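Local coordinates for alpha-1,3-glucanase (Bacillus circulans, PDB 5ZRU), which hydrolyses alpha-1,3-glucan, this chain being the catalytic unit of a larger glycoside hydrolase family 87 enzyme, with a beta-sheet domain set against a parallel beta-helix, at residues M79-P84 / D138-K143; I334-L339 / Q358-S363; G442-N447 / A479-I484; N516-N521 / A551-L556. All blocks are in the same frame, centred on the assembly; numbering follows the deposited sequence.

Contact 1. Residues M79-P84 / D138-K143. With PE5 (3,6,9,12,15,18,21,24-octaoxahexacosan-1-ol), chain C.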
# COMPACT_ATOMS: atom_id res chain seq x y z
N MET A 79 -5.20 1.93 14.58
CA MET A 79 -6.38 1.09 14.52
C MET A 79 -6.87 1.00 13.09
O MET A 79 -7.04 2.03 12.43
CB MET A 79 -7.51 1.63 15.42
CG MET A 79 -8.81 0.79 15.32
SD MET A 79 -10.09 1.35 16.46
CE MET A 79 -10.45 2.96 15.78
N ARG A 80 -7.08 -0.23 12.60
CA ARG A 80 -7.74 -0.44 11.32
C ARG A 80 -9.21 -0.73 11.60
O ARG A 80 -9.53 -1.66 12.36
CB ARG A 80 -7.09 -1.57 10.53
CG ARG A 80 -7.64 -1.70 9.10
CD ARG A 80 -6.76 -2.61 8.27
NE ARG A 80 -7.14 -2.60 6.86
CZ ARG A 80 -7.93 -3.50 6.28
NH1 ARG A 80 -8.42 -4.52 6.99
NH2 ARG A 80 -8.20 -3.40 4.98
N PHE A 81 -10.09 0.06 10.98
CA PHE A 81 -11.51 0.08 11.35
C PHE A 81 -12.35 0.24 10.09
O PHE A 81 -11.84 0.59 9.02
CB PHE A 81 -11.82 1.24 12.31
CG PHE A 81 -11.82 2.58 11.63
CD1 PHE A 81 -10.62 3.23 11.38
CD2 PHE A 81 -12.99 3.15 11.17
CE1 PHE A 81 -10.59 4.45 10.71
CE2 PHE A 81 -12.98 4.36 10.50
CZ PHE A 81 -11.77 5.02 10.27
N THR A 82 -13.66 0.03 10.23
CA THR A 82 -14.62 0.37 9.19
C THR A 82 -15.82 1.06 9.82
O THR A 82 -16.16 0.82 10.98
CB THR A 82 -15.09 -0.88 8.40
OG1 THR A 82 -16.08 -0.50 7.43
CG2 THR A 82 -15.72 -1.91 9.34
N MET A 83 -16.45 1.95 9.05
CA MET A 83 -17.70 2.58 9.43
C MET A 83 -18.46 2.92 8.15
O MET A 83 -17.87 2.96 7.07
CB MET A 83 -17.47 3.84 10.29
CG MET A 83 -16.84 5.01 9.53
SD MET A 83 -16.43 6.38 10.62
CE MET A 83 -18.00 7.18 10.90
N PRO A 84 -19.77 3.14 8.24
CA PRO A 84 -20.56 3.30 7.01
C PRO A 84 -20.24 4.58 6.27
O PRO A 84 -19.84 5.60 6.86
CB PRO A 84 -22.02 3.32 7.52
CG PRO A 84 -21.96 2.86 8.96
CD PRO A 84 -20.61 3.25 9.45
N ASP A 138 -10.20 1.57 6.86
CA ASP A 138 -9.31 2.72 6.92
C ASP A 138 -8.54 2.62 8.24
O ASP A 138 -8.78 1.71 9.04
CB ASP A 138 -10.09 4.04 6.82
CG ASP A 138 -9.23 5.21 6.34
OD1 ASP A 138 -8.01 5.03 6.11
OD2 ASP A 138 -9.77 6.33 6.20
N GLU A 139 -7.64 3.57 8.48
CA GLU A 139 -6.86 3.57 9.71
C GLU A 139 -6.87 4.95 10.34
O GLU A 139 -7.08 5.96 9.66
CB GLU A 139 -5.41 3.12 9.47
CG GLU A 139 -5.31 1.67 9.05
CD GLU A 139 -3.89 1.18 8.90
OE1 GLU A 139 -2.95 1.95 9.19
OE2 GLU A 139 -3.72 0.04 8.48
N VAL A 140 -6.69 4.97 11.67
CA VAL A 140 -6.36 6.17 12.41
C VAL A 140 -5.26 5.79 13.39
O VAL A 140 -5.04 4.61 13.66
CB VAL A 140 -7.56 6.79 13.18
CG1 VAL A 140 -8.58 7.38 12.21
CG2 VAL A 140 -8.22 5.75 14.09
N HIS A 141 -4.55 6.79 13.89
CA HIS A 141 -3.57 6.53 14.94
C HIS A 141 -3.62 7.65 15.97
O HIS A 141 -4.07 8.76 15.68
CB HIS A 141 -2.15 6.33 14.38
CG HIS A 141 -1.56 7.54 13.72
ND1 HIS A 141 -1.86 7.90 12.42
CD2 HIS A 141 -0.65 8.45 14.16
CE1 HIS A 141 -1.17 8.99 12.09
NE2 HIS A 141 -0.44 9.34 13.13
N TRP A 142 -3.18 7.34 17.18
CA TRP A 142 -3.17 8.32 18.26
C TRP A 142 -2.10 7.91 19.27
O TRP A 142 -1.61 6.78 19.24
CB TRP A 142 -4.54 8.44 18.93
CG TRP A 142 -4.99 7.18 19.65
CD1 TRP A 142 -4.74 6.84 20.95
CD2 TRP A 142 -5.77 6.10 19.10
NE1 TRP A 142 -5.31 5.63 21.25
CE2 TRP A 142 -5.95 5.15 20.13
CE3 TRP A 142 -6.33 5.85 17.84
CZ2 TRP A 142 -6.66 3.97 19.94
CZ3 TRP A 142 -7.04 4.67 17.65
CH2 TRP A 142 -7.21 3.75 18.70
N LYS A 143 -1.76 8.83 20.15
CA LYS A 143 -0.78 8.58 21.20
C LYS A 143 -1.47 8.58 22.56
O LYS A 143 -2.33 9.42 22.82
CB LYS A 143 0.34 9.63 21.20
CG LYS A 143 1.29 9.52 20.03
CD LYS A 143 2.39 10.56 20.10
CE LYS A 143 1.85 11.97 19.90
NZ LYS A 143 2.97 12.96 19.74
C48 PE5 C . -8.97 18.07 6.85
C50 PE5 C . -9.42 16.72 6.27
O1 PE5 C . -10.72 16.43 6.69
C1 PE5 C . -11.27 15.25 6.16
C2 PE5 C . -12.60 14.91 6.83
O2 PE5 C . -12.39 14.62 8.18
C3 PE5 C . -13.54 14.44 8.96
C4 PE5 C . -13.15 14.20 10.42
O3 PE5 C . -12.28 13.10 10.51
C5 PE5 C . -11.90 12.70 11.80
C6 PE5 C . -10.38 12.50 11.87
O4 PE5 C . -10.00 11.19 11.52
C7 PE5 C . -8.83 11.08 10.75
C8 PE5 C . -7.67 11.82 11.41
O5 PE5 C . -6.65 12.00 10.48
C9 PE5 C . -5.64 12.89 10.87
C10 PE5 C . -4.40 12.09 11.25
O6 PE5 C . -4.00 12.45 12.54
C11 PE5 C . -3.19 11.50 13.18
C12 PE5 C . -3.06 11.84 14.66
O7 PE5 C . -1.71 12.08 14.90
C13 PE5 C . -1.22 11.58 16.11
C14 PE5 C . -0.01 12.41 16.51
O8 PE5 C . -0.24 13.74 16.13
C15 PE5 C . 0.82 14.64 16.37
C16 PE5 C . 0.35 15.71 17.37
O52 PE5 C . 0.14 16.93 16.72
O HOH W 1 -5.57 -0.23 6.37

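Contact 2. Residues I334-L339 / Q358-S363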
# COMPACT_ATOMS: atom_id res chain seq x y z
N ILE A 334 13.52 13.56 -17.96
CA ILE A 334 14.60 13.23 -17.03
C ILE A 334 14.08 12.13 -16.12
O ILE A 334 12.88 11.83 -16.12
CB ILE A 334 15.07 14.47 -16.23
CG1 ILE A 334 13.91 15.11 -15.47
CG2 ILE A 334 15.74 15.48 -17.17
CD1 ILE A 334 14.36 16.24 -14.55
N ILE A 335 14.98 11.48 -15.37
CA ILE A 335 14.58 10.34 -14.55
C ILE A 335 15.17 10.48 -13.15
O ILE A 335 16.22 11.10 -12.95
CB ILE A 335 15.01 8.98 -15.14
CG1 ILE A 335 16.52 8.77 -15.02
CG2 ILE A 335 14.53 8.84 -16.59
CD1 ILE A 335 16.97 7.34 -15.31
N ALA A 336 14.48 9.87 -12.20
CA ALA A 336 15.07 9.54 -10.92
C ALA A 336 15.93 8.29 -11.06
O ALA A 336 15.53 7.31 -11.71
CB ALA A 336 13.99 9.31 -9.87
N ASN A 337 17.11 8.33 -10.46
CA ASN A 337 18.08 7.24 -10.50
C ASN A 337 18.57 7.02 -9.08
O ASN A 337 19.06 7.96 -8.45
CB ASN A 337 19.24 7.60 -11.44
CG ASN A 337 20.05 6.39 -11.88
OD1 ASN A 337 19.67 5.24 -11.68
ND2 ASN A 337 21.18 6.67 -12.52
N GLY A 338 18.43 5.80 -8.57
CA GLY A 338 18.93 5.49 -7.24
C GLY A 338 18.08 5.98 -6.09
O GLY A 338 18.59 6.10 -4.97
N LEU A 339 16.81 6.27 -6.31
CA LEU A 339 15.93 6.66 -5.21
C LEU A 339 15.73 5.48 -4.26
O LEU A 339 15.55 4.35 -4.69
CB LEU A 339 14.58 7.13 -5.75
CG LEU A 339 13.47 7.33 -4.71
CD1 LEU A 339 13.77 8.54 -3.82
CD2 LEU A 339 12.13 7.49 -5.40
N GLN A 358 8.08 6.28 -15.91
CA GLN A 358 8.81 7.25 -16.74
C GLN A 358 10.33 7.05 -16.67
O GLN A 358 11.09 8.01 -16.58
CB GLN A 358 8.45 8.68 -16.34
CG GLN A 358 7.10 9.13 -16.86
CD GLN A 358 7.11 9.21 -18.37
OE1 GLN A 358 6.73 8.26 -19.06
NE2 GLN A 358 7.56 10.35 -18.89
N GLY A 359 10.76 5.79 -16.68
CA GLY A 359 12.17 5.48 -16.71
C GLY A 359 12.89 5.54 -15.39
O GLY A 359 14.12 5.44 -15.37
N THR A 360 12.18 5.73 -14.28
CA THR A 360 12.77 5.57 -12.96
C THR A 360 13.56 4.28 -12.92
O THR A 360 13.05 3.21 -13.29
CB THR A 360 11.66 5.54 -11.90
OG1 THR A 360 10.91 6.76 -11.94
CG2 THR A 360 12.27 5.34 -10.52
N SER A 361 14.82 4.37 -12.46
CA SER A 361 15.76 3.26 -12.56
C SER A 361 16.58 3.14 -11.28
O SER A 361 16.72 4.09 -10.51
CB SER A 361 16.71 3.42 -13.76
OG SER A 361 16.00 3.37 -14.98
N ASN A 362 17.11 1.93 -11.07
CA ASN A 362 18.04 1.65 -9.98
C ASN A 362 17.49 2.11 -8.64
O ASN A 362 18.24 2.50 -7.75
CB ASN A 362 19.40 2.30 -10.24
CG ASN A 362 20.05 1.73 -11.47
OD1 ASN A 362 20.29 0.53 -11.54
ND2 ASN A 362 20.33 2.58 -12.45
N SER A 363 16.17 2.05 -8.48
CA SER A 363 15.49 2.61 -7.33
C SER A 363 14.82 1.49 -6.53
O SER A 363 14.62 0.38 -7.04
CB SER A 363 14.46 3.66 -7.77
OG SER A 363 15.11 4.76 -8.41
O HOH W 2 11.13 10.16 -15.07
O HOH W 3 11.79 9.17 -12.57

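Contact 3. Residues G442-N447 / A479-I484. With SO4 (sulfate ion), chain D.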
# COMPACT_ATOMS: atom_id res chain seq x y z
N GLY A 442 4.08 2.02 -23.37
CA GLY A 442 5.49 2.12 -23.04
C GLY A 442 6.28 0.86 -23.36
O GLY A 442 5.89 0.03 -24.18
N TYR A 443 7.41 0.72 -22.67
CA TYR A 443 8.29 -0.43 -22.89
C TYR A 443 7.73 -1.67 -22.21
O TYR A 443 7.18 -1.59 -21.11
CB TYR A 443 9.68 -0.16 -22.32
CG TYR A 443 10.31 1.10 -22.82
CD1 TYR A 443 11.07 1.11 -23.97
CD2 TYR A 443 10.14 2.29 -22.12
CE1 TYR A 443 11.66 2.28 -24.42
CE2 TYR A 443 10.72 3.45 -22.55
CZ TYR A 443 11.48 3.44 -23.70
OH TYR A 443 12.05 4.62 -24.12
N HIS A 444 7.90 -2.82 -22.87
CA HIS A 444 7.59 -4.10 -22.25
C HIS A 444 8.89 -4.87 -22.00
O HIS A 444 9.84 -4.27 -21.49
CB HIS A 444 6.57 -4.85 -23.11
CG HIS A 444 5.25 -4.15 -23.17
ND1 HIS A 444 4.44 -4.12 -24.29
CD2 HIS A 444 4.61 -3.41 -22.23
CE1 HIS A 444 3.36 -3.40 -24.03
NE2 HIS A 444 3.43 -2.97 -22.79
N PHE A 445 8.95 -6.17 -22.32
CA PHE A 445 10.01 -7.02 -21.78
C PHE A 445 10.99 -7.51 -22.84
O PHE A 445 11.77 -8.43 -22.56
CB PHE A 445 9.41 -8.21 -21.03
CG PHE A 445 8.55 -7.81 -19.86
CD1 PHE A 445 9.14 -7.36 -18.68
CD2 PHE A 445 7.17 -7.85 -19.95
CE1 PHE A 445 8.35 -6.95 -17.61
CE2 PHE A 445 6.39 -7.45 -18.89
CZ PHE A 445 6.98 -7.00 -17.72
N GLN A 446 10.97 -6.94 -24.05
CA GLN A 446 11.78 -7.49 -25.13
C GLN A 446 13.26 -7.44 -24.81
O GLN A 446 14.02 -8.35 -25.17
CB GLN A 446 11.50 -6.73 -26.43
CG GLN A 446 12.36 -7.21 -27.59
CD GLN A 446 12.09 -6.45 -28.87
OE1 GLN A 446 11.05 -6.64 -29.51
NE2 GLN A 446 13.02 -5.59 -29.26
N ASN A 447 13.71 -6.38 -24.12
CA ASN A 447 15.11 -6.25 -23.74
C ASN A 447 15.34 -6.54 -22.26
O ASN A 447 16.29 -6.04 -21.66
CB ASN A 447 15.62 -4.85 -24.11
CG ASN A 447 15.63 -4.64 -25.61
OD1 ASN A 447 16.10 -5.50 -26.36
ND2 ASN A 447 15.09 -3.52 -26.06
N ALA A 479 0.20 -12.18 -20.76
CA ALA A 479 0.89 -11.72 -21.96
C ALA A 479 -0.15 -11.04 -22.85
O ALA A 479 -0.56 -11.54 -23.89
CB ALA A 479 1.61 -12.86 -22.66
N SER A 480 -0.59 -9.88 -22.35
CA SER A 480 -1.71 -9.16 -22.94
C SER A 480 -1.45 -8.84 -24.41
O SER A 480 -2.30 -9.08 -25.27
CB SER A 480 -1.95 -7.86 -22.17
OG SER A 480 -1.44 -7.96 -20.82
N ASN A 481 -0.28 -8.27 -24.71
CA ASN A 481 0.02 -7.91 -26.09
C ASN A 481 1.40 -8.47 -26.41
O ASN A 481 1.53 -9.36 -27.25
CB ASN A 481 -0.15 -6.40 -26.26
CG ASN A 481 1.02 -5.75 -26.95
OD1 ASN A 481 1.16 -5.81 -28.19
ND2 ASN A 481 1.88 -5.11 -26.17
N ASP A 482 2.41 -8.02 -25.70
CA ASP A 482 3.76 -8.54 -25.88
C ASP A 482 4.01 -9.71 -24.93
O ASP A 482 3.23 -9.94 -23.99
CB ASP A 482 4.77 -7.43 -25.65
CG ASP A 482 4.87 -6.47 -26.83
OD1 ASP A 482 4.72 -6.91 -27.99
OD2 ASP A 482 5.11 -5.28 -26.58
N PRO A 483 5.07 -10.49 -25.14
CA PRO A 483 5.33 -11.64 -24.27
C PRO A 483 5.87 -11.23 -22.90
O PRO A 483 6.43 -10.15 -22.70
CB PRO A 483 6.37 -12.45 -25.04
CG PRO A 483 7.01 -11.46 -25.98
CD PRO A 483 5.92 -10.50 -26.35
N ILE A 484 5.66 -12.12 -21.94
CA ILE A 484 6.39 -12.09 -20.67
C ILE A 484 7.61 -12.98 -20.85
O ILE A 484 7.48 -14.15 -21.23
CB ILE A 484 5.51 -12.59 -19.51
CG1 ILE A 484 4.16 -11.85 -19.46
CG2 ILE A 484 6.27 -12.47 -18.17
CD1 ILE A 484 4.26 -10.42 -19.04
S SO4 D . 9.43 -3.77 -26.03
O1 SO4 D . 8.78 -4.43 -27.16
O2 SO4 D . 9.51 -4.72 -24.93
O3 SO4 D . 10.78 -3.36 -26.41
O4 SO4 D . 8.65 -2.60 -25.64
O HOH W 4 7.57 -8.03 -24.04

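Contact 4. Residues N516-N521 / A551-L556. With CA (calcium ion), chain K.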
# COMPACT_ATOMS: atom_id res chain seq x y z
N ASN A 516 11.52 -21.94 -9.12
CA ASN A 516 12.33 -22.87 -8.34
C ASN A 516 11.92 -22.81 -6.87
O ASN A 516 11.68 -21.73 -6.33
CB ASN A 516 13.83 -22.55 -8.48
CG ASN A 516 14.33 -22.74 -9.91
OD1 ASN A 516 13.81 -23.56 -10.67
ND2 ASN A 516 15.34 -21.97 -10.29
N ASN A 517 11.83 -23.98 -6.23
CA ASN A 517 11.58 -24.08 -4.79
C ASN A 517 10.28 -23.36 -4.41
O ASN A 517 10.26 -22.48 -3.54
CB ASN A 517 12.75 -23.51 -3.97
CG ASN A 517 14.12 -24.00 -4.46
OD1 ASN A 517 14.26 -25.13 -4.93
ND2 ASN A 517 15.13 -23.14 -4.35
N ILE A 518 9.19 -23.73 -5.07
CA ILE A 518 7.87 -23.17 -4.81
C ILE A 518 7.10 -24.13 -3.90
O ILE A 518 7.07 -25.34 -4.17
CB ILE A 518 7.09 -22.94 -6.12
CG1 ILE A 518 7.95 -22.19 -7.16
CG2 ILE A 518 5.76 -22.23 -5.83
CD1 ILE A 518 8.45 -20.84 -6.73
N ASN A 519 6.48 -23.60 -2.85
CA ASN A 519 5.60 -24.39 -1.98
C ASN A 519 4.19 -23.82 -2.07
O ASN A 519 3.96 -22.67 -1.71
CB ASN A 519 6.08 -24.38 -0.53
CG ASN A 519 7.44 -25.00 -0.37
OD1 ASN A 519 7.70 -26.10 -0.87
ND2 ASN A 519 8.34 -24.30 0.33
N ILE A 520 3.25 -24.65 -2.53
CA ILE A 520 1.86 -24.25 -2.70
C ILE A 520 1.03 -25.05 -1.71
O ILE A 520 0.87 -26.27 -1.86
CB ILE A 520 1.37 -24.46 -4.14
CG1 ILE A 520 2.28 -23.69 -5.10
CG2 ILE A 520 -0.09 -24.03 -4.27
CD1 ILE A 520 2.01 -23.93 -6.62
N ASN A 521 0.50 -24.37 -0.71
CA ASN A 521 -0.23 -25.03 0.36
C ASN A 521 -1.62 -24.43 0.42
O ASN A 521 -1.83 -23.38 1.03
CB ASN A 521 0.52 -24.87 1.69
CG ASN A 521 -0.18 -25.59 2.83
OD1 ASN A 521 -1.09 -26.39 2.61
ND2 ASN A 521 0.25 -25.30 4.05
N ALA A 551 6.71 -22.90 -19.21
CA ALA A 551 7.17 -22.59 -17.86
C ALA A 551 7.81 -23.84 -17.28
O ALA A 551 7.33 -24.95 -17.51
CB ALA A 551 6.03 -22.11 -16.95
N THR A 552 8.89 -23.65 -16.51
CA THR A 552 9.63 -24.76 -15.91
C THR A 552 9.61 -24.61 -14.40
O THR A 552 9.95 -23.54 -13.87
CB THR A 552 11.08 -24.79 -16.42
OG1 THR A 552 11.08 -24.97 -17.84
CG2 THR A 552 11.85 -25.93 -15.76
N PHE A 553 9.21 -25.68 -13.72
CA PHE A 553 9.22 -25.75 -12.26
C PHE A 553 10.28 -26.75 -11.83
O PHE A 553 10.32 -27.87 -12.35
CB PHE A 553 7.85 -26.17 -11.72
CG PHE A 553 6.81 -25.08 -11.78
CD1 PHE A 553 6.26 -24.68 -12.99
CD2 PHE A 553 6.37 -24.47 -10.62
CE1 PHE A 553 5.30 -23.68 -13.05
CE2 PHE A 553 5.40 -23.47 -10.66
CZ PHE A 553 4.87 -23.08 -11.87
N ASN A 554 11.14 -26.35 -10.90
CA ASN A 554 12.08 -27.24 -10.23
C ASN A 554 11.76 -27.23 -8.75
O ASN A 554 11.63 -26.16 -8.15
CB ASN A 554 13.53 -26.79 -10.46
CG ASN A 554 13.92 -26.78 -11.93
OD1 ASN A 554 14.19 -27.83 -12.50
ND2 ASN A 554 13.96 -25.60 -12.54
N ASN A 555 11.62 -28.42 -8.16
CA ASN A 555 11.35 -28.55 -6.72
C ASN A 555 10.07 -27.81 -6.33
O ASN A 555 10.07 -26.86 -5.55
CB ASN A 555 12.54 -28.06 -5.88
CG ASN A 555 12.33 -28.30 -4.40
OD1 ASN A 555 11.66 -29.25 -4.03
ND2 ASN A 555 12.88 -27.42 -3.56
N LEU A 556 8.96 -28.27 -6.90
CA LEU A 556 7.64 -27.78 -6.55
C LEU A 556 7.03 -28.72 -5.52
O LEU A 556 7.09 -29.94 -5.68
CB LEU A 556 6.75 -27.72 -7.79
CG LEU A 556 5.26 -27.47 -7.54
CD1 LEU A 556 5.05 -26.07 -6.97
CD2 LEU A 556 4.47 -27.67 -8.82
CA CA K . 11.41 -29.93 -1.99
O HOH W 5 9.00 -25.00 -8.08
O HOH W 6 9.69 -26.34 -2.82

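Contact 1. Residues M79-P84 / D138-K143
With Phe81 CG set between its own backbone N and carbonyl carbon (chi1 74°) and Asp138 CG anti to its N (chi1 -158°), ring and carboxylate lie side by side on one face of an antiparallel strand pair. Phe81 CD1 comes closest, 3.3 Å from Asp138 O; Phe81 CE1 is 3.9 Å from both Asp138 CB and Val140 CG1, and the carbonyl carbon of Glu139 meets the ring edge. Met79 lies beside Val140, its CE 4.0 Å from Val140 CG2, and lays its CB 3.8 Å from Trp142 CZ3. Two N-H···O=C bonds join Met79 to Val140 and two more join Phe81 to Asp138; Arg80 and Glu139 form the non-hydrogen-bonded pair between them. Their side chains occupy the other face, with guanidinium and carboxylate planes 88° apart and Arg80 NE 4.6 Å from Glu139 OE2. One water, in the guanidinium plane, closes that gap: it accepts from Arg80 NE at 2.9 Å and donates to Glu139 OE2 at 2.8 Å. The direct salt bridges go outward, from Arg80 to the calcium ligand Asp169 and from Glu139 to Arg347 and Arg371. The face of Met79, Phe81 and Val140 is thus largely apolar but carries the buried Asp138 carboxylate, held by His318, while on the other face Arg80 braces a calcium ligand within its own domain and Glu139 links that domain to the parallel beta-helix.

Contact 2. Residues I334-L339 / Q358-S363
Asn337 and Asn362 lie side by side and point the same way, their amide planes 38° apart, so that the N-H of Asn362 ND2 meets Asn337 OD1 at 2.8 Å. The bond is nearly straight, lies in the amide plane of the donor and falls on a lone pair of the acceptor; Asn337 CG, anti to its backbone N (chi1 -162°), starts the side chain along this course. Asn362 OD1 in turn accepts from Asn393 ND2, which carries the row of amides onward. Next to Asn362, Ser363 turns its hydroxyl between two backbones. Its OG accepts from Leu339 N at 3.1 Å and donates to Ser361 O at 2.7 Å, approaching that carbonyl from 53° above its plane. Gly338 N also donates to Ser361 O, at 3.1 Å, so this oxygen is gripped twice. Ser361 N completes the bridge through Ala336 O at 3.1 Å. Ile335 differs in kind: it reaches across the peptide of Gly359, with CD1 3.4 Å from Gly359 O and CG2 3.5 Å from Gln358 O. Ser361 OG bonds to that same Gly359 O, at 2.8 Å. Toward the start of both segments waters fill in, one donating to both Ile334 O and Gln358 O, the other linking Ala336 N to Thr360 OG1, which also bonds to Ala357 O. Between these irregular loops of neighbouring beta-helix coils, hydroxyls, an amide pair and waters thus satisfy backbone N-H and C=O groups that no regular strand pairing serves.

Contact 3. Residues G442-N447 / A479-I484
His444 and Asp482 make the tight polar grip of this contact: ND1 donates to Asp482 OD2 at 2.7 Å in an almost straight bond (176°). The carboxylate oxygen lies in the plane of the imidazole and is met on its anti side, the N-H coming in 22° from the carboxylate plane; the two planes stand 71° apart. His444 NE2 bonds to Phe440 O, so both ring nitrogens face oxygen acceptors and the ring's rotation is fixed. Asn481 ND2 approaches the imidazole closely but without a bond. Deeper in, Phe445 and Ile484 lie side by side, Phe445 CE2 3.7 Å from Ile484 CD1, and Pro483 O sits at the edge of the aromatic ring. The looser parts are filled by water and an ion. A water accepts from Phe445 N at 2.9 Å and donates to Pro483 O at 2.8 Å. A sulfate, probably from the crystallisation liquor, rests on the loop: its O4 accepts from His444 N at 2.9 Å and its O2 from Gln446 N at 2.8 Å. One strong side-chain bond, a water and a small apolar patch thus join the loops, while the backbone N-H groups of His444 and Gln446 offer a place where an anion can bind.

Contact 4. Residues N516-N521 / A551-L556
Asn516 and Asn554 pair in parallel register, CA to CA 4.8 Å, where both chains turn a corner, at Asn517 and at Asn554–Asn555, Asn517 and Asn555 each having a positive phi of 57°. Asn517 N donates to Asn554 O at 2.9 Å; beyond the corner the bond from Ile518 N to Asn555 O is weak, and a water that accepts from Ile518 N and donates to Asn554 O helps to span the bend. The amides follow the same register. Asn516 and Asn554 lie side by side, and Asn554 ND2 donates to Asn516 OD1 at 2.8 Å, while Asn554 OD1 continues to Gln578. Asn517 and Asn555 cross obliquely, their amide planes 67° apart; Asn555 ND2 lies 3.0 Å from Asn517 OD1 and donates to it from 37° above the carbonyl plane. The other end of that amide, Asn555 OD1, binds a calcium ion at 2.2 Å, which may polarise the group and strengthen its N-H as a donor. On the opposite face the contact is apolar. Leu556 CD1 packs 3.8 Å from Ile518 CB and 3.7 Å from Ile520 CD1, and the Phe553 ring, stacked on Phe515, comes loosely up to Ile518 CG1. The asparagine pairs are a feature of this corner; the stacked coils, with aliphatic and aromatic side chains aligned inside, are characteristic of the right-handed parallel beta-helix of pectate-lyase-like proteins, here near its C-terminal end.

Contact 1 is the buried one, an antiparallel strand pair in the first catalytic domain, on the opposite side of the chain's centre from the other three; its charges reach across to the beta-helix. Contacts 2, 3 and 4 are partly buried and all belong to the beta-helix domain, where each joins neighbouring stretches of the coil. Contacts 2 and 4 both use asparagine–asparagine bonds, in register in contact 4 and one residue offset in contact 2, but contact 4 joins strands round a corner, with an apolar inner face, whereas contact 2 joins irregular loops through hydroxyls, backbone and water. Contact 3, whose nearest atoms are about 6 Å from contact 2, relies on a histidine–carboxylate bond and has a sulfate at its surface.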